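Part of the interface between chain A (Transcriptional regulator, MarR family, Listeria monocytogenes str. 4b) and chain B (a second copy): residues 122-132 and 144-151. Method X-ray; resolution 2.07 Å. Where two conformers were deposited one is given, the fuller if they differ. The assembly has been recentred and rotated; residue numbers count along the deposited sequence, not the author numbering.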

ATOM      1  N   LYS A 122     -16.715  -9.366  -4.991  1.00 38.85           N
ATOM      2  CA  LYS A 122     -17.623  -9.362  -6.142  1.00 38.41           C
ATOM      3  C   LYS A 122     -16.832  -9.201  -7.434  1.00 37.72           C
ATOM      4  O   LYS A 122     -17.078  -9.901  -8.401  1.00 37.84           O
ATOM      5  CB  LYS A 122     -18.687  -8.269  -6.033  1.00 39.37           C
ATOM      6  N   ALA A 123     -15.879  -8.274  -7.433  1.00 37.01           N
ATOM      7  CA  ALA A 123     -14.994  -8.059  -8.577  1.00 36.55           C
ATOM      8  C   ALA A 123     -14.212  -9.312  -8.993  1.00 35.59           C
ATOM      9  O   ALA A 123     -14.051  -9.573 -10.184  1.00 35.16           O
ATOM     10  CB  ALA A 123     -14.044  -6.942  -8.280  1.00 37.20           C
HETATM   11  N   MSE A 124     -13.723 -10.077  -8.016  1.00 37.03           N
HETATM   12  CA  MSE A 124     -12.954 -11.282  -8.286  1.00 37.93           C
HETATM   13  C   MSE A 124     -13.862 -12.449  -8.708  1.00 37.96           C
HETATM   14  O   MSE A 124     -13.413 -13.393  -9.364  1.00 35.88           O
HETATM   15  CB  MSE A 124     -12.118 -11.661  -7.065  1.00 39.60           C
HETATM   16  CG  MSE A 124     -10.875 -12.449  -7.414  1.00 44.10           C
HETATM   17 SE   MSE A 124      -9.559 -11.398  -8.478  0.75 40.61          SE
HETATM   18  CE  MSE A 124      -9.124 -10.271  -7.394  1.00 37.38           C
HETATM   19  N   MSE A 125     -15.127 -12.400  -8.314  1.00 39.82           N
HETATM   20  CA  MSE A 125     -16.083 -13.419  -8.697  0.50 43.09           C
HETATM   21  C   MSE A 125     -16.362 -13.283 -10.206  1.00 41.27           C
HETATM   22  O   MSE A 125     -16.543 -14.277 -10.902  1.00 41.48           O
HETATM   23  CB  MSE A 125     -17.354 -13.269  -7.857  0.50 42.61           C
HETATM   24  CG  MSE A 125     -18.254 -14.479  -7.848  0.50 45.25           C
HETATM   25 SE   MSE A 125     -19.466 -14.459  -6.307  0.38 53.34          SE
HETATM   26  CE  MSE A 125     -18.158 -14.617  -4.827  0.50 54.77           C
ATOM     27  N   LYS A 126     -16.387 -12.045 -10.693  1.00 40.38           N
ATOM     28  CA  LYS A 126     -16.583 -11.795 -12.101  1.00 40.61           C
ATOM     29  C   LYS A 126     -15.343 -12.213 -12.877  1.00 39.62           C
ATOM     30  O   LYS A 126     -15.455 -12.643 -14.018  1.00 40.81           O
ATOM     31  CB  LYS A 126     -16.903 -10.326 -12.358  1.00 42.66           C
ATOM     32  CG  LYS A 126     -18.254  -9.899 -11.815  1.00 42.87           C
ATOM     33  N   VAL A 127     -14.161 -12.065 -12.270  1.00 39.34           N
ATOM     34  CA  VAL A 127     -12.910 -12.481 -12.900  1.00 37.30           C
ATOM     35  C   VAL A 127     -12.921 -13.998 -13.050  1.00 37.00           C
ATOM     36  O   VAL A 127     -12.709 -14.521 -14.151  1.00 34.89           O
ATOM     37  CB  VAL A 127     -11.648 -12.006 -12.105  1.00 37.82           C
ATOM     38  CG1 VAL A 127     -10.369 -12.569 -12.714  1.00 35.50           C
ATOM     39  CG2 VAL A 127     -11.572 -10.479 -12.069  1.00 33.50           C
ATOM     40  N   PHE A 128     -13.216 -14.682 -11.948  1.00 37.09           N
ATOM     41  CA  PHE A 128     -13.305 -16.136 -11.889  1.00 37.82           C
ATOM     42  C   PHE A 128     -14.277 -16.730 -12.899  1.00 37.73           C
ATOM     43  O   PHE A 128     -14.062 -17.846 -13.356  1.00 39.74           O
ATOM     44  CB  PHE A 128     -13.689 -16.592 -10.473  1.00 37.12           C
ATOM     45  CG  PHE A 128     -12.528 -16.743  -9.534  1.00 35.02           C
ATOM     46  CD1 PHE A 128     -11.382 -15.975  -9.656  1.00 37.32           C
ATOM     47  CD2 PHE A 128     -12.631 -17.594  -8.455  1.00 37.37           C
ATOM     48  CE1 PHE A 128     -10.342 -16.119  -8.786  1.00 37.61           C
ATOM     49  CE2 PHE A 128     -11.596 -17.729  -7.567  1.00 40.08           C
ATOM     50  CZ  PHE A 128     -10.439 -16.978  -7.739  1.00 37.55           C
ATOM     51  N   GLU A 129     -15.328 -15.992 -13.251  1.00 38.31           N
ATOM     52  CA  GLU A 129     -16.286 -16.446 -14.262  1.00 38.80           C
ATOM     53  C   GLU A 129     -15.659 -16.529 -15.648  1.00 36.54           C
ATOM     54  O   GLU A 129     -16.172 -17.234 -16.498  1.00 39.19           O
ATOM     55  CB  GLU A 129     -17.543 -15.556 -14.306  1.00 39.05           C
ATOM     56  CG  GLU A 129     -18.591 -15.912 -13.253  1.00 41.25           C
ATOM     57  CD  GLU A 129     -19.881 -15.129 -13.411  1.00 45.43           C
ATOM     58  OE1 GLU A 129     -19.833 -13.885 -13.330  1.00 58.26           O
ATOM     59  OE2 GLU A 129     -20.961 -15.759 -13.598  1.00 58.08           O
ATOM     60  N   ASN A 130     -14.581 -15.790 -15.878  1.00 34.58           N
ATOM     61  CA  ASN A 130     -13.856 -15.814 -17.150  1.00 34.12           C
ATOM     62  C   ASN A 130     -12.553 -16.616 -17.100  1.00 32.73           C
ATOM     63  O   ASN A 130     -11.697 -16.481 -17.976  1.00 34.51           O
ATOM     64  CB  ASN A 130     -13.603 -14.395 -17.633  1.00 34.63           C
ATOM     65  CG  ASN A 130     -14.875 -13.723 -18.124  1.00 39.99           C
ATOM     66  OD1 ASN A 130     -15.006 -13.446 -19.309  1.00 37.89           O
ATOM     67  ND2 ASN A 130     -15.825 -13.501 -17.229  1.00 40.33           N
ATOM     68  N   LEU A 131     -12.426 -17.455 -16.076  1.00 32.94           N
ATOM     69  CA  LEU A 131     -11.285 -18.341 -15.887  1.00 33.69           C
ATOM     70  C   LEU A 131     -11.776 -19.775 -15.738  1.00 34.65           C
ATOM     71  O   LEU A 131     -12.877 -20.006 -15.261  1.00 32.56           O
ATOM     72  CB  LEU A 131     -10.486 -17.957 -14.635  1.00 35.00           C
ATOM     73  CG  LEU A 131      -9.803 -16.586 -14.607  1.00 32.32           C
ATOM     74  CD1 LEU A 131      -9.061 -16.422 -13.287  1.00 37.75           C
ATOM     75  CD2 LEU A 131      -8.864 -16.426 -15.735  1.00 37.83           C
ATOM     76  N   THR A 132     -10.966 -20.741 -16.161  1.00 35.31           N
ATOM     77  CA  THR A 132     -11.358 -22.145 -16.056  1.00 34.55           C
ATOM     78  C   THR A 132     -11.069 -22.649 -14.653  1.00 34.98           C
ATOM     79  O   THR A 132     -10.298 -22.050 -13.936  1.00 33.37           O
ATOM     80  CB  THR A 132     -10.595 -23.011 -17.060  1.00 33.85           C
ATOM     81  OG1 THR A 132      -9.205 -22.990 -16.746  1.00 32.74           O
ATOM     82  CG2 THR A 132     -10.789 -22.512 -18.487  1.00 34.14           C
TER
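Chain B (144-151) KKVETLLK

What forms the apolar centre of the contact? Val127(A), chi1 t, stands among three side chains of chain B: its CG2 lies 3.6 Å from CD2 of Leu150(B), and its CG1 lies 3.9 Å from CD1 of Leu149(B) and 4.2 Å from CG2 of Val146(B). Both leucines are m at chi1 and t at chi2.

How does chain B run across chain A? Residues 144-150 of chain B are helical, with phi/psi near -65/-40, and their axis passes 9.4 Å from that of helix 122-128 at a crossing angle of 117°, so the N-to-C directions are neither parallel nor antiparallel. The backbones come nearest at Val127(A) and Leu149(B), whose CA atoms are 5.7 Å apart.

What flanks this centre? Toward the start of the chain A stretch, SE of the selenomethionine Met124(A) rests 4.2 Å from CG1 of Val146(B), and CB of Ala123(A) is 4.3 Å from CD2 of Leu150(B). Further along chain A, a type I turn runs from Phe128(A) to Leu131(A), and CD2 of Leu131(A) lies 4.0 Å from CD1 of Leu149(B).

Where does the contact become polar? At Asn130(A) and Lys145(B), yet the packing stays aliphatic: CB of Asn130(A) meets CD1 of Leu149(B) at 3.6 Å, and CD of Lys145(B) lies 3.6 Å from CD2 of Leu131(A). No hydrogen bond joins the stretches among the modelled atoms; NZ of Lys145(B) is absent.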

ATOM      1  N   LYS B 144      -1.677 -11.623 -15.480  1.00 33.70           N
ATOM      2  CA  LYS B 144      -2.045 -10.668 -16.529  1.00 35.64           C
ATOM      3  C   LYS B 144      -3.493 -10.854 -16.955  1.00 36.19           C
ATOM      4  O   LYS B 144      -4.140  -9.896 -17.300  1.00 38.98           O
ATOM      5  CB  LYS B 144      -1.163 -10.791 -17.771  1.00 34.46           C
ATOM      6  CG  LYS B 144       0.202 -10.234 -17.625  1.00 42.55           C
ATOM      7  CD  LYS B 144       0.986 -10.422 -18.918  1.00 42.25           C
ATOM      8  N   LYS B 145      -3.995 -12.083 -16.929  1.00 37.90           N
ATOM      9  CA  LYS B 145      -5.381 -12.341 -17.274  1.00 38.74           C
ATOM     10  C   LYS B 145      -6.293 -11.741 -16.212  1.00 37.18           C
ATOM     11  O   LYS B 145      -7.327 -11.172 -16.531  1.00 36.37           O
ATOM     12  CB  LYS B 145      -5.621 -13.843 -17.441  1.00 39.44           C
ATOM     13  CG  LYS B 145      -6.908 -14.188 -18.145  1.00 43.74           C
ATOM     14  CD  LYS B 145      -6.924 -15.627 -18.635  1.00 43.52           C
ATOM     15  CE  LYS B 145      -8.156 -15.909 -19.483  1.00 42.77           C
ATOM     16  N   VAL B 146      -5.898 -11.879 -14.952  1.00 36.03           N
ATOM     17  CA  VAL B 146      -6.625 -11.320 -13.822  1.00 35.42           C
ATOM     18  C   VAL B 146      -6.644  -9.794 -13.932  1.00 35.53           C
ATOM     19  O   VAL B 146      -7.685  -9.187 -13.838  1.00 35.66           O
ATOM     20  CB  VAL B 146      -5.983 -11.770 -12.475  1.00 35.90           C
ATOM     21  CG1 VAL B 146      -6.506 -10.962 -11.300  1.00 36.72           C
ATOM     22  CG2 VAL B 146      -6.205 -13.251 -12.241  1.00 35.44           C
ATOM     23  N   GLU B 147      -5.479  -9.193 -14.142  1.00 35.20           N
ATOM     24  CA  GLU B 147      -5.365  -7.755 -14.315  1.00 37.88           C
ATOM     25  C   GLU B 147      -6.307  -7.246 -15.397  1.00 37.59           C
ATOM     26  O   GLU B 147      -7.060  -6.307 -15.166  1.00 37.46           O
ATOM     27  CB  GLU B 147      -3.946  -7.378 -14.730  1.00 34.92           C
ATOM     28  CG  GLU B 147      -3.693  -5.871 -14.760  1.00 42.07           C
ATOM     29  CD  GLU B 147      -2.487  -5.484 -15.596  1.00 42.69           C
ATOM     30  OE1 GLU B 147      -1.823  -6.384 -16.155  1.00 47.43           O
ATOM     31  OE2 GLU B 147      -2.200  -4.273 -15.698  1.00 54.03           O
ATOM     32  N   THR B 148      -6.259  -7.871 -16.568  1.00 38.24           N
ATOM     33  CA  THR B 148      -7.061  -7.438 -17.699  1.00 38.96           C
ATOM     34  C   THR B 148      -8.544  -7.655 -17.469  1.00 38.00           C
ATOM     35  O   THR B 148      -9.371  -6.870 -17.936  1.00 38.71           O
ATOM     36  CB  THR B 148      -6.663  -8.143 -19.011  1.00 40.34           C
ATOM     37  OG1 THR B 148      -6.888  -9.547 -18.890  1.00 48.58           O
ATOM     38  CG2 THR B 148      -5.198  -7.872 -19.380  1.00 40.62           C
ATOM     39  N   LEU B 149      -8.902  -8.733 -16.793  1.00 37.62           N
ATOM     40  CA  LEU B 149     -10.305  -8.962 -16.498  1.00 37.86           C
ATOM     41  C   LEU B 149     -10.797  -7.954 -15.473  1.00 40.24           C
ATOM     42  O   LEU B 149     -11.963  -7.574 -15.502  1.00 42.37           O
ATOM     43  CB  LEU B 149     -10.547 -10.395 -16.026  1.00 37.22           C
ATOM     44  CG  LEU B 149     -10.495 -11.437 -17.146  1.00 37.74           C
ATOM     45  CD1 LEU B 149     -10.553 -12.845 -16.574  1.00 36.92           C
ATOM     46  CD2 LEU B 149     -11.627 -11.199 -18.179  1.00 37.08           C
ATOM     47  N   LEU B 150      -9.917  -7.544 -14.560  1.00 41.16           N
ATOM     48  CA  LEU B 150     -10.259  -6.540 -13.559  1.00 41.30           C
ATOM     49  C   LEU B 150     -10.461  -5.186 -14.215  1.00 42.56           C
ATOM     50  O   LEU B 150     -11.379  -4.462 -13.848  1.00 42.63           O
ATOM     51  CB  LEU B 150      -9.191  -6.424 -12.471  1.00 40.82           C
ATOM     52  CG  LEU B 150      -9.138  -7.466 -11.350  1.00 38.78           C
ATOM     53  CD1 LEU B 150      -7.936  -7.213 -10.482  1.00 41.68           C
ATOM     54  CD2 LEU B 150     -10.373  -7.439 -10.488  1.00 38.99           C
ATOM     55  N   LYS B 151      -9.620  -4.851 -15.195  1.00 43.95           N
ATOM     56  CA  LYS B 151      -9.724  -3.561 -15.883  1.00 45.91           C
ATOM     57  C   LYS B 151     -11.041  -3.344 -16.641  1.00 48.21           C
ATOM     58  O   LYS B 151     -11.306  -2.236 -17.095  1.00 48.82           O
ATOM     59  CB  LYS B 151      -8.526  -3.312 -16.812  1.00 44.71           C
ATOM     60  CG  LYS B 151      -7.225  -2.981 -16.105  1.00 43.16           C
ATOM     61  CD  LYS B 151      -6.140  -2.753 -17.147  1.00 46.22           C
ATOM     62  CE  LYS B 151      -4.804  -2.349 -16.585  1.00 48.05           C
ATOM     63  NZ  LYS B 151      -3.775  -2.422 -17.697  1.00 49.96           N
TER